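Local coordinates for protein acetyl-CoA acetyltransferase (Mycobacterium smegmatis, PDB 4EGV) that adopts the thiolase fold as a monomer and may act as an acyltransferase, at residues Pro17-Ile22 / Trp293-Gly298; Glu44-Ala49 / Phe140-Thr145; Leu220-Ser225 / Arg240-Leu245; Val337-Leu342 / Gln401-Gly406. All blocks are in the same frame, centred on the assembly; numbering follows the deposited sequence.

Contact 1: Pro17-Ile22 / Trp293-Gly298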
loop_
_atom_site.group_PDB
_atom_site.type_symbol
_atom_site.label_atom_id
_atom_site.label_comp_id
_atom_site.label_asym_id
_atom_site.label_seq_id
_atom_site.Cartn_x
_atom_site.Cartn_y
_atom_site.Cartn_z
ATOM N N PRO A 17 -0.971 -26.346 -18.778
ATOM C CA PRO A 17 -0.792 -25.285 -19.799
ATOM C C PRO A 17 -1.467 -23.930 -19.537
ATOM O O PRO A 17 -1.020 -22.928 -20.051
ATOM C CB PRO A 17 -1.350 -25.904 -21.085
ATOM C CG PRO A 17 -1.904 -27.207 -20.717
ATOM C CD PRO A 17 -1.394 -27.623 -19.379
ATOM N N ARG A 18 -2.507 -23.913 -18.707
ATOM C CA ARG A 18 -3.234 -22.676 -18.415
ATOM C C ARG A 18 -2.618 -21.837 -17.287
ATOM O O ARG A 18 -3.026 -20.699 -17.060
ATOM C CB ARG A 18 -4.699 -22.986 -18.092
ATOM C CG ARG A 18 -5.617 -22.976 -19.304
ATOM C CD ARG A 18 -6.364 -24.292 -19.442
ATOM N NE ARG A 18 -7.804 -24.092 -19.576
ATOM C CZ ARG A 18 -8.688 -24.367 -18.625
ATOM N NH1 ARG A 18 -9.981 -24.154 -18.835
ATOM N NH2 ARG A 18 -8.282 -24.857 -17.461
ATOM N N THR A 19 -1.641 -22.406 -16.589
ATOM C CA THR A 19 -0.986 -21.743 -15.481
ATOM C C THR A 19 -0.380 -20.403 -15.946
ATOM O O THR A 19 0.298 -20.342 -16.964
ATOM C CB THR A 19 0.061 -22.661 -14.848
ATOM O OG1 THR A 19 -0.561 -23.891 -14.475
ATOM C CG2 THR A 19 0.690 -22.024 -13.611
ATOM N N PRO A 20 -0.667 -19.314 -15.205
ATOM C CA PRO A 20 -0.184 -17.979 -15.505
ATOM C C PRO A 20 1.228 -17.704 -15.002
ATOM O O PRO A 20 1.596 -18.037 -13.869
ATOM C CB PRO A 20 -1.179 -17.093 -14.789
ATOM C CG PRO A 20 -1.592 -17.868 -13.631
ATOM C CD PRO A 20 -1.587 -19.297 -14.048
ATOM N N VAL A 21 2.026 -17.114 -15.874
ATOM C CA VAL A 21 3.344 -16.654 -15.514
ATOM C C VAL A 21 3.531 -15.173 -15.869
ATOM O O VAL A 21 3.049 -14.695 -16.912
ATOM C CB VAL A 21 4.458 -17.550 -16.145
ATOM C CG1 VAL A 21 4.612 -18.808 -15.355
ATOM C CG2 VAL A 21 4.180 -17.862 -17.607
ATOM N N ILE A 22 4.216 -14.446 -14.993
ATOM C CA ILE A 22 4.744 -13.137 -15.383
ATOM C C ILE A 22 6.001 -13.283 -16.254
ATOM O O ILE A 22 6.981 -13.918 -15.812
ATOM C CB ILE A 22 4.982 -12.214 -14.193
ATOM C CG1 ILE A 22 3.653 -11.918 -13.535
ATOM C CG2 ILE A 22 5.664 -10.921 -14.639
ATOM C CD1 ILE A 22 3.756 -10.985 -12.375
ATOM N N TRP A 293 10.196 -16.860 -16.902
ATOM C CA TRP A 293 8.930 -17.139 -16.252
ATOM C C TRP A 293 8.993 -17.082 -14.720
ATOM O O TRP A 293 9.832 -17.722 -14.078
ATOM C CB TRP A 293 8.420 -18.513 -16.636
ATOM C CG TRP A 293 8.339 -18.792 -18.042
ATOM C CD1 TRP A 293 8.723 -17.994 -19.054
ATOM C CD2 TRP A 293 7.853 -19.997 -18.635
ATOM N NE1 TRP A 293 8.510 -18.614 -20.255
ATOM C CE2 TRP A 293 7.978 -19.850 -20.027
ATOM C CE3 TRP A 293 7.308 -21.185 -18.123
ATOM C CZ2 TRP A 293 7.596 -20.844 -20.920
ATOM C CZ3 TRP A 293 6.923 -22.162 -19.000
ATOM C CH2 TRP A 293 7.057 -21.983 -20.391
ATOM N N VAL A 294 8.057 -16.330 -14.159
ATOM C CA VAL A 294 7.819 -16.253 -12.728
ATOM C C VAL A 294 6.341 -16.579 -12.422
ATOM O O VAL A 294 5.425 -16.076 -13.047
ATOM C CB VAL A 294 8.228 -14.872 -12.210
ATOM C CG1 VAL A 294 8.085 -14.783 -10.764
ATOM C CG2 VAL A 294 9.650 -14.604 -12.591
ATOM N N TYR A 295 6.125 -17.444 -11.446
ATOM C CA TYR A 295 4.778 -17.839 -11.000
ATOM C C TYR A 295 4.255 -16.989 -9.849
ATOM O O TYR A 295 4.969 -16.585 -8.972
ATOM C CB TYR A 295 4.760 -19.329 -10.613
ATOM C CG TYR A 295 5.227 -20.210 -11.722
ATOM C CD1 TYR A 295 4.312 -20.897 -12.482
ATOM C CD2 TYR A 295 6.580 -20.313 -12.046
ATOM C CE1 TYR A 295 4.699 -21.696 -13.530
ATOM C CE2 TYR A 295 6.981 -21.084 -13.091
ATOM C CZ TYR A 295 6.025 -21.796 -13.843
ATOM O OH TYR A 295 6.388 -22.602 -14.912
ATOM N N LEU A 296 2.981 -16.694 -9.890
ATOM C CA LEU A 296 2.339 -16.087 -8.767
ATOM C C LEU A 296 1.854 -17.232 -7.858
ATOM O O LEU A 296 0.773 -17.763 -8.007
ATOM C CB LEU A 296 1.224 -15.158 -9.247
ATOM C CG LEU A 296 0.363 -14.474 -8.189
ATOM C CD1 LEU A 296 1.167 -13.772 -7.131
ATOM C CD2 LEU A 296 -0.588 -13.524 -8.874
ATOM N N ARG A 297 2.698 -17.615 -6.926
ATOM C CA ARG A 297 2.452 -18.774 -6.117
ATOM C C ARG A 297 1.423 -18.552 -5.035
ATOM O O ARG A 297 0.567 -19.379 -4.842
ATOM C CB ARG A 297 3.748 -19.340 -5.551
ATOM C CG ARG A 297 4.623 -20.002 -6.605
ATOM C CD ARG A 297 4.093 -21.387 -7.031
ATOM N NE ARG A 297 4.047 -22.368 -5.941
ATOM C CZ ARG A 297 5.066 -23.145 -5.564
ATOM N NH1 ARG A 297 6.236 -23.095 -6.169
ATOM N NH2 ARG A 297 4.921 -23.982 -4.558
ATOM N N GLY A 298 1.481 -17.423 -4.356
ATOM C CA GLY A 298 0.462 -17.109 -3.378
ATOM C C GLY A 298 -0.195 -15.781 -3.594
ATOM O O GLY A 298 0.356 -14.886 -4.207
#
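Residues 20-22 and 294-298 form two adjacent antiparallel strands of the mixed sheet of the thiolase fold, with short-segment axes 4.7 Å apart at closest approach and inclined at 120°. Ile22 and Val294 are a hydrogen-bonded pair. Ile22 N gives to Val294 O at 2.8 Å, and Val294 N gives back to Ile22 O at 3.1 Å. Both N-H groups come in within the plane of the carbonyl they meet.

The side chains fall on two faces. Ile22 and Val294 share one, where helix 383-397 covers them through Ile388 and Val392. Val21 and Tyr295 share the other and run next to each other in the same direction. Val21 CG1 is anti to the carbonyl carbon (chi1 -79°), which sets it over the face of the Tyr295 ring. Val21 CG1 makes a CH-pi contact there, 3.5 Å from the Tyr295 ring centroid and 16° off the normal. Val21 CG1 also reaches Trp293 CB at 4.0 Å. The other branch, Val21 CG2, sits over a face of the Trp293 indole. One valine thus serves two aromatic residues. Trp293 NE1 is bonded to Val288 O, and its ring also packs on helix 280-286. Thr19 closes the group from the side. Its OG1 bonds back to Asp16 O, while Thr19 CG2 meets the edge of the Tyr295 ring in plane, 4.0 Å from CD1.

Contact 2: Glu44-Ala49 / Phe140-Thr145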
loop_
_atom_site.group_PDB
_atom_site.type_symbol
_atom_site.label_atom_id
_atom_site.label_comp_id
_atom_site.label_asym_id
_atom_site.label_seq_id
_atom_site.Cartn_x
_atom_site.Cartn_y
_atom_site.Cartn_z
ATOM N N GLU A 44 2.232 8.515 -22.255
ATOM C CA GLU A 44 3.600 8.321 -22.771
ATOM C C GLU A 44 4.494 7.499 -21.800
ATOM O O GLU A 44 5.287 6.656 -22.223
ATOM C CB GLU A 44 4.264 9.677 -23.196
ATOM C CG GLU A 44 3.701 10.350 -24.528
ATOM C CD GLU A 44 4.245 11.820 -24.828
ATOM O OE1 GLU A 44 4.138 12.747 -23.982
ATOM O OE2 GLU A 44 4.783 12.049 -25.933
ATOM N N LEU A 45 4.334 7.759 -20.511
ATOM C CA LEU A 45 5.099 7.080 -19.459
ATOM C C LEU A 45 4.765 5.586 -19.268
ATOM O O LEU A 45 5.637 4.740 -19.034
ATOM C CB LEU A 45 4.908 7.794 -18.132
ATOM C CG LEU A 45 5.531 9.180 -17.923
ATOM C CD1 LEU A 45 4.940 9.911 -16.726
ATOM C CD2 LEU A 45 7.043 9.184 -17.877
ATOM N N ALA A 46 3.476 5.291 -19.362
ATOM C CA ALA A 46 2.970 3.952 -19.311
ATOM C C ALA A 46 3.375 3.229 -20.571
ATOM O O ALA A 46 3.587 2.052 -20.554
ATOM C CB ALA A 46 1.446 3.978 -19.169
ATOM N N THR A 47 3.471 3.948 -21.662
ATOM C CA THR A 47 3.916 3.395 -22.943
ATOM C C THR A 47 5.386 2.966 -22.897
ATOM O O THR A 47 5.723 1.875 -23.233
ATOM C CB THR A 47 3.631 4.419 -24.065
ATOM O OG1 THR A 47 2.207 4.579 -24.152
ATOM C CG2 THR A 47 4.205 3.974 -25.387
ATOM N N GLU A 48 6.250 3.845 -22.450
ATOM C CA GLU A 48 7.624 3.501 -22.252
ATOM C C GLU A 48 7.862 2.270 -21.360
ATOM O O GLU A 48 8.644 1.408 -21.717
ATOM C CB GLU A 48 8.390 4.701 -21.708
ATOM C CG GLU A 48 8.932 5.617 -22.777
ATOM C CD GLU A 48 9.862 4.939 -23.798
ATOM O OE1 GLU A 48 10.726 4.128 -23.434
ATOM O OE2 GLU A 48 9.744 5.248 -24.991
ATOM N N ALA A 49 7.212 2.210 -20.207
ATOM C CA ALA A 49 7.225 1.000 -19.365
ATOM C C ALA A 49 6.652 -0.261 -20.029
ATOM O O ALA A 49 7.178 -1.335 -19.840
ATOM C CB ALA A 49 6.529 1.257 -18.071
ATOM N N PHE A 140 -0.524 -1.949 -16.490
ATOM C CA PHE A 140 0.376 -0.811 -16.474
ATOM C C PHE A 140 -0.208 0.314 -15.639
ATOM O O PHE A 140 -1.388 0.301 -15.301
ATOM C CB PHE A 140 0.737 -0.326 -17.895
ATOM C CG PHE A 140 -0.445 -0.193 -18.805
ATOM C CD1 PHE A 140 -1.345 0.852 -18.658
ATOM C CD2 PHE A 140 -0.689 -1.153 -19.777
ATOM C CE1 PHE A 140 -2.460 0.965 -19.475
ATOM C CE2 PHE A 140 -1.844 -1.055 -20.618
ATOM C CZ PHE A 140 -2.713 0.019 -20.451
ATOM N N GLY A 141 0.635 1.273 -15.268
ATOM C CA GLY A 141 0.180 2.433 -14.532
ATOM C C GLY A 141 1.245 3.486 -14.618
ATOM O O GLY A 141 2.321 3.171 -15.031
ATOM N N SER A 142 0.964 4.720 -14.214
ATOM C CA SER A 142 1.923 5.833 -14.324
ATOM C C SER A 142 1.483 7.053 -13.546
ATOM O O SER A 142 0.339 7.160 -13.130
ATOM C CB SER A 142 2.200 6.242 -15.787
ATOM O OG SER A 142 1.013 6.542 -16.492
ATOM N N GLU A 143 2.407 7.980 -13.325
ATOM C CA GLU A 143 2.069 9.261 -12.742
ATOM C C GLU A 143 2.959 10.355 -13.239
ATOM O O GLU A 143 4.075 10.115 -13.651
ATOM C CB GLU A 143 2.053 9.227 -11.234
ATOM C CG GLU A 143 2.960 8.229 -10.574
ATOM C CD GLU A 143 2.671 8.102 -9.057
ATOM O OE1 GLU A 143 2.230 6.986 -8.578
ATOM O OE2 GLU A 143 2.875 9.150 -8.369
ATOM N N ASN A 144 2.404 11.564 -13.166
ATOM C CA ASN A 144 2.915 12.833 -13.682
ATOM C C ASN A 144 3.381 13.819 -12.578
ATOM O O ASN A 144 2.974 13.702 -11.411
ATOM C CB ASN A 144 1.749 13.497 -14.403
ATOM C CG ASN A 144 1.966 13.608 -15.839
ATOM O OD1 ASN A 144 3.102 13.661 -16.289
ATOM N ND2 ASN A 144 0.885 13.680 -16.594
ATOM N N THR A 145 4.210 14.810 -12.934
ATOM C CA THR A 145 4.389 15.992 -12.040
ATOM C C THR A 145 3.102 16.846 -12.047
ATOM O O THR A 145 2.806 17.520 -11.070
ATOM C CB THR A 145 5.635 16.902 -12.363
ATOM O OG1 THR A 145 5.644 17.222 -13.753
ATOM C CG2 THR A 145 6.970 16.225 -11.988
#
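Ser142 OG is held by one hydrogen bond, to Ser42 O in the first turn of helix 42-56. The torsion of Ser142 puts OG between the backbone N and the carbonyl carbon (chi1 54°). From there Ser142 OG comes 3.7 Å from Ala46 CB, while the carbon behind it, Ser142 CB, lies 3.9 Å from Leu45 CB. The serine therefore fits against two successive residues of the helix. Ser142 and Ala46 are also the closest pair of the backbones, with CA atoms 5.4 Å apart.

No hydrogen bond links the two segments directly, so the rest is packing of a helix on a sheet. Helix 42-56 belongs to a beta-alpha-beta crossover of the thiolase fold: it follows strand 20-29 and, with helix 61-67, leads to strand 70-73, which runs parallel to strand 20-29 in the same sheet. Here the axis of helix 42-56 passes 7.2 Å from that of strand 140-143, at 135° between their directions.

Ala46 CB sits over the strand and also touches the Phe140 ring, 4.2 Å from CD1. Phe140 and Ala46 both rest on Val97 of helix 93-101, which joins them in one apolar patch. Leu45 covers the next part of the strand. Its CG is anti to the carbonyl carbon (chi1 -70°), and the CD1 branch reaches over the backbone to Glu143 O. Glu143 turns its CB to the other side of the strand, where OE2 bonds to Leu379 N.

Contact 3: Leu220-Ser225 / Arg240-Leu245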
loop_
_atom_site.group_PDB
_atom_site.type_symbol
_atom_site.label_atom_id
_atom_site.label_comp_id
_atom_site.label_asym_id
_atom_site.label_seq_id
_atom_site.Cartn_x
_atom_site.Cartn_y
_atom_site.Cartn_z
ATOM N N LEU A 220 12.575 2.153 11.625
ATOM C CA LEU A 220 11.906 1.440 10.579
ATOM C C LEU A 220 12.261 2.018 9.203
ATOM O O LEU A 220 12.600 1.262 8.285
ATOM C CB LEU A 220 10.399 1.483 10.821
ATOM C CG LEU A 220 9.543 0.759 9.798
ATOM C CD1 LEU A 220 9.668 -0.694 9.964
ATOM C CD2 LEU A 220 8.152 1.198 9.937
ATOM N N PHE A 221 12.213 3.344 9.080
ATOM C CA PHE A 221 12.304 4.020 7.778
ATOM C C PHE A 221 13.682 4.320 7.202
ATOM O O PHE A 221 13.796 4.511 5.975
ATOM C CB PHE A 221 11.476 5.304 7.771
ATOM C CG PHE A 221 10.083 5.141 7.223
ATOM C CD1 PHE A 221 9.427 3.919 7.271
ATOM C CD2 PHE A 221 9.408 6.234 6.707
ATOM C CE1 PHE A 221 8.147 3.792 6.780
ATOM C CE2 PHE A 221 8.110 6.105 6.240
ATOM C CZ PHE A 221 7.492 4.879 6.262
ATOM N N ALA A 222 14.708 4.379 8.058
ATOM C CA ALA A 222 16.069 4.708 7.586
ATOM C C ALA A 222 16.637 3.650 6.631
ATOM O O ALA A 222 17.187 4.009 5.578
ATOM C CB ALA A 222 17.012 5.011 8.728
ATOM N N PRO A 223 16.484 2.347 6.976
ATOM C CA PRO A 223 16.855 1.280 6.053
ATOM C C PRO A 223 16.118 1.331 4.702
ATOM O O PRO A 223 16.689 0.953 3.686
ATOM C CB PRO A 223 16.465 0.008 6.816
ATOM C CG PRO A 223 16.439 0.382 8.208
ATOM C CD PRO A 223 16.095 1.805 8.294
ATOM N N PHE A 224 14.862 1.774 4.717
ATOM C CA PHE A 224 14.113 2.134 3.500
ATOM C C PHE A 224 14.798 3.171 2.580
ATOM O O PHE A 224 14.981 2.912 1.392
ATOM C CB PHE A 224 12.718 2.617 3.868
ATOM C CG PHE A 224 11.785 1.527 4.207
ATOM C CD1 PHE A 224 10.664 1.297 3.437
ATOM C CD2 PHE A 224 12.020 0.715 5.280
ATOM C CE1 PHE A 224 9.788 0.261 3.745
ATOM C CE2 PHE A 224 11.158 -0.320 5.582
ATOM C CZ PHE A 224 10.047 -0.541 4.831
ATOM N N SER A 225 15.191 4.314 3.136
ATOM C CA SER A 225 15.765 5.371 2.326
ATOM C C SER A 225 17.140 5.020 1.816
ATOM O O SER A 225 17.574 5.562 0.807
ATOM C CB SER A 225 15.736 6.754 3.009
ATOM O OG SER A 225 16.637 6.853 4.080
ATOM N N ARG A 240 18.801 9.029 4.394
ATOM C CA ARG A 240 18.577 9.652 5.702
ATOM C C ARG A 240 18.946 8.696 6.837
ATOM O O ARG A 240 18.654 7.509 6.767
ATOM C CB ARG A 240 17.121 10.146 5.851
ATOM C CG ARG A 240 16.537 10.968 4.658
ATOM C CD ARG A 240 17.027 12.404 4.604
ATOM N NE ARG A 240 16.341 13.168 3.587
ATOM C CZ ARG A 240 16.577 14.455 3.320
ATOM N NH1 ARG A 240 17.497 15.132 3.993
ATOM N NH2 ARG A 240 15.885 15.074 2.370
ATOM N N SER A 241 19.612 9.222 7.865
ATOM C CA SER A 241 19.904 8.469 9.086
ATOM C C SER A 241 18.729 8.546 10.071
ATOM O O SER A 241 17.859 9.389 9.959
ATOM C CB SER A 241 21.190 8.976 9.749
ATOM O OG SER A 241 21.013 10.270 10.305
ATOM N N VAL A 242 18.729 7.646 11.042
ATOM C CA VAL A 242 17.733 7.593 12.099
ATOM C C VAL A 242 17.621 8.926 12.827
ATOM O O VAL A 242 16.529 9.411 13.047
ATOM C CB VAL A 242 18.086 6.460 13.097
ATOM C CG1 VAL A 242 17.206 6.496 14.317
ATOM C CG2 VAL A 242 18.021 5.058 12.421
ATOM N N GLU A 243 18.761 9.510 13.188
ATOM C CA GLU A 243 18.857 10.780 13.923
ATOM C C GLU A 243 18.266 11.929 13.103
ATOM O O GLU A 243 17.507 12.745 13.624
ATOM C CB GLU A 243 20.338 11.046 14.271
ATOM C CG GLU A 243 20.640 12.057 15.417
ATOM C CD GLU A 243 20.463 11.458 16.853
ATOM O OE1 GLU A 243 19.301 11.263 17.279
ATOM O OE2 GLU A 243 21.478 11.209 17.567
ATOM N N GLU A 244 18.618 11.972 11.820
ATOM C CA GLU A 244 18.130 12.967 10.877
ATOM C C GLU A 244 16.602 12.946 10.756
ATOM O O GLU A 244 15.984 13.993 10.760
ATOM C CB GLU A 244 18.792 12.730 9.529
ATOM C CG GLU A 244 18.675 13.833 8.478
ATOM C CD GLU A 244 19.427 13.460 7.172
ATOM O OE1 GLU A 244 20.140 12.427 7.150
ATOM O OE2 GLU A 244 19.312 14.194 6.169
ATOM N N LEU A 245 16.002 11.759 10.672
ATOM C CA LEU A 245 14.537 11.581 10.583
ATOM C C LEU A 245 13.766 11.970 11.850
ATOM O O LEU A 245 12.648 12.485 11.784
ATOM C CB LEU A 245 14.164 10.133 10.212
ATOM C CG LEU A 245 14.376 9.614 8.784
ATOM C CD1 LEU A 245 14.192 8.128 8.663
ATOM C CD2 LEU A 245 13.457 10.318 7.835
#
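The guanidinium of Arg240 meets a carboxylate at its edge: Glu244 OE2 lies in its plane, 3.0 Å from NH1. This is a salt bridge with a nearly straight hydrogen bond, 166° at the hydrogen. The two flat groups are not coplanar, because NH1 approaches OE2 from above the carboxylate plane, 32° out of it. The Arg240 chain bends at chi2 (-77°) and runs extended beyond, which turns its charged end away from helix 210-230.

The backbone of Arg240 does the work across the contact. Arg240 N gives a hydrogen bond to Ser225 OG at 3.1 Å. Ser225 OG stands between its own backbone N and carbonyl carbon, and it gives its proton to Ala222 O, meeting a lone pair of that carbonyl. The hydroxyl thus accepts from one segment and donates within the other.

Beside this polar link, Ala222 CB points toward residues 240-245. Ala222 CB touches Arg240 O at 3.6 Å and, as an apolar contact, Val242 CG2 at 3.8 Å. Leu245 reaches in with its CD1 branch, which lies alongside the helix backbone, 4.0 Å from Phe221 CB and 3.8 Å from Ala222 N. Val242 and Leu245 also pack on Ala218, one turn earlier in helix 210-230.

Ser241 is the N-cap of helix 242-246. Ser241 OG accepts from Glu244 N, and Glu244 OE1 accepts from Ser241 N, both weakly. These reciprocal bonds form a capping box, set at the start of a short helix that packs against a long one.

Contact 4: Val337-Leu342 / Gln401-Gly406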
loop_
_atom_site.group_PDB
_atom_site.type_symbol
_atom_site.label_atom_id
_atom_site.label_comp_id
_atom_site.label_asym_id
_atom_site.label_seq_id
_atom_site.Cartn_x
_atom_site.Cartn_y
_atom_site.Cartn_z
ATOM N N VAL A 337 10.482 -17.156 2.930
ATOM C CA VAL A 337 10.541 -15.963 2.080
ATOM C C VAL A 337 11.950 -15.353 2.096
ATOM O O VAL A 337 12.559 -15.189 3.153
ATOM C CB VAL A 337 9.525 -14.903 2.551
ATOM C CG1 VAL A 337 9.512 -13.728 1.642
ATOM C CG2 VAL A 337 8.158 -15.463 2.596
ATOM N N ALA A 338 12.449 -15.025 0.911
ATOM C CA ALA A 338 13.771 -14.469 0.735
ATOM C C ALA A 338 13.817 -12.929 0.687
ATOM O O ALA A 338 14.810 -12.324 1.074
ATOM C CB ALA A 338 14.400 -15.057 -0.496
ATOM N N ALA A 339 12.735 -12.308 0.214
ATOM C CA ALA A 339 12.660 -10.851 0.008
ATOM C C ALA A 339 11.236 -10.348 0.170
ATOM O O ALA A 339 10.291 -11.038 -0.194
ATOM C CB ALA A 339 13.221 -10.449 -1.363
ATOM N N PHE A 340 11.108 -9.143 0.729
ATOM C CA PHE A 340 9.819 -8.477 0.962
ATOM C C PHE A 340 9.787 -7.113 0.291
ATOM O O PHE A 340 10.766 -6.406 0.327
ATOM C CB PHE A 340 9.578 -8.248 2.467
ATOM C CG PHE A 340 9.380 -9.502 3.262
ATOM C CD1 PHE A 340 8.110 -10.025 3.450
ATOM C CD2 PHE A 340 10.461 -10.148 3.852
ATOM C CE1 PHE A 340 7.923 -11.163 4.181
ATOM C CE2 PHE A 340 10.283 -11.303 4.581
ATOM C CZ PHE A 340 9.013 -11.810 4.743
ATOM N N ASP A 341 8.656 -6.781 -0.331
ATOM C CA ASP A 341 8.267 -5.397 -0.603
ATOM C C ASP A 341 6.927 -5.128 0.046
ATOM O O ASP A 341 5.892 -5.566 -0.430
ATOM C CB ASP A 341 8.203 -5.038 -2.087
ATOM C CG ASP A 341 8.140 -3.510 -2.314
ATOM O OD1 ASP A 341 9.189 -2.867 -2.374
ATOM O OD2 ASP A 341 7.041 -2.949 -2.440
ATOM N N LEU A 342 6.985 -4.418 1.165
ATOM C CA LEU A 342 5.819 -4.041 1.949
ATOM C C LEU A 342 5.490 -2.583 1.695
ATOM O O LEU A 342 6.360 -1.724 1.679
ATOM C CB LEU A 342 6.051 -4.335 3.449
ATOM C CG LEU A 342 5.805 -5.725 4.055
ATOM C CD1 LEU A 342 5.670 -6.860 3.092
ATOM C CD2 LEU A 342 6.847 -6.044 5.118
ATOM N N GLN A 401 13.877 -19.461 -4.928
ATOM C CA GLN A 401 13.456 -18.642 -3.780
ATOM C C GLN A 401 12.106 -17.909 -3.967
ATOM O O GLN A 401 11.586 -17.842 -5.066
ATOM C CB GLN A 401 14.580 -17.704 -3.409
ATOM C CG GLN A 401 15.680 -18.402 -2.636
ATOM C CD GLN A 401 16.936 -17.568 -2.561
ATOM O OE1 GLN A 401 17.901 -17.844 -3.251
ATOM N NE2 GLN A 401 16.925 -16.534 -1.739
ATOM N N PHE A 402 11.552 -17.387 -2.879
ATOM C CA PHE A 402 10.218 -16.788 -2.866
ATOM C C PHE A 402 10.233 -15.356 -2.415
ATOM O O PHE A 402 10.923 -15.046 -1.497
ATOM C CB PHE A 402 9.293 -17.570 -1.934
ATOM C CG PHE A 402 8.870 -18.892 -2.472
ATOM C CD1 PHE A 402 7.620 -19.056 -3.046
ATOM C CD2 PHE A 402 9.729 -19.984 -2.412
ATOM C CE1 PHE A 402 7.225 -20.303 -3.548
ATOM C CE2 PHE A 402 9.355 -21.221 -2.912
ATOM C CZ PHE A 402 8.100 -21.389 -3.469
ATOM N N ALA A 403 9.435 -14.497 -3.070
ATOM C CA ALA A 403 9.287 -13.019 -2.743
ATOM C C ALA A 403 7.839 -12.577 -2.473
ATOM O O ALA A 403 6.947 -12.826 -3.269
ATOM C CB ALA A 403 9.886 -12.158 -3.841
ATOM N N LEU A 404 7.625 -11.908 -1.353
ATOM C CA LEU A 404 6.300 -11.438 -0.984
ATOM C C LEU A 404 6.119 -9.933 -1.278
ATOM O O LEU A 404 6.972 -9.104 -0.932
ATOM C CB LEU A 404 6.030 -11.768 0.487
ATOM C CG LEU A 404 4.632 -11.562 1.045
ATOM C CD1 LEU A 404 4.315 -12.610 2.042
ATOM C CD2 LEU A 404 4.473 -10.190 1.679
ATOM N N VAL A 405 5.014 -9.589 -1.925
ATOM C CA VAL A 405 4.670 -8.205 -2.158
ATOM C C VAL A 405 3.390 -7.905 -1.396
ATOM O O VAL A 405 2.437 -8.623 -1.524
ATOM C CB VAL A 405 4.512 -7.897 -3.693
ATOM C CG1 VAL A 405 4.069 -6.490 -3.958
ATOM C CG2 VAL A 405 5.806 -8.142 -4.414
ATOM N N GLY A 406 3.356 -6.835 -0.613
ATOM C CA GLY A 406 2.115 -6.400 0.019
ATOM C C GLY A 406 1.695 -5.031 -0.457
ATOM O O GLY A 406 2.487 -4.115 -0.449
#
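Leu404 is the centre of the apolar face, and three side chains of strand 337-342 are set around it. Its CB points to the face shared with Phe340 and Leu342. CG is anti to the backbone N (chi1 -171°), and the CD2 branch meets Leu342. The Phe340 ring crosses Leu404 obliquely, with CD1 4.0 Å from Leu404 CB. Leu342 also crosses obliquely and meets it tip to tip, CD1 to Leu404 CD2 at 3.8 Å. Val337 CG1 approaches Leu404 CB and at the same time sits 3.7 Å above one face of the Phe340 ring, toward its rim.

Ala339, Asp341, Ala403 and Val405 occupy the opposite face of the sheet. Helix 383-397 covers it, touching Ala403 and Val405. At the start of the pairing, the amide end of Gln401 lies against Ala338 CB.

The strands are parallel, as expected for neighbours joined through helices in the thiolase fold. Ala338 N gives to Phe402 O at 2.9 Å, and Leu404 N to Ala339 O at 3.0 Å. Asp341 N then gives to Leu404 O at 2.9 Å, and Gly406 N to Asp341 O at 2.8 Å. All four N-H groups arrive nearly along the C=O axis.

The carboxylate of buried Asp341 bonds outside the pair, OD1 to Leu369 N and OD2 to Tyr383 OH. Such partners would probably favour a charged Asp341 beside an otherwise apolar strand pair.

Contacts 1, 2 and 4 all reach the same mixed sheet of the thiolase fold. Contact 1 pairs its strands 20-29 and 294-303, joining chain parts 271 residues apart. Contacts 2 and 3 lie within the loop it closes. Contact 4 follows later and joins strand 402-409 to 337-342, the outermost strand on that side within the chain. Contacts 1 and 4 have centres about 16 Å apart and touch through Arg297 NH1 and Phe402 CZ, at 3.7 Å. Contact 2 has its centre about 25 Å from those of both. Contact 3 is a helix pair off the sheet, about 4 Å from contact 4 by nearest atoms. Three of the four contacts thus tie distant parts of the chain into or onto one sheet, and contact 3 joins neighbouring helices beside it.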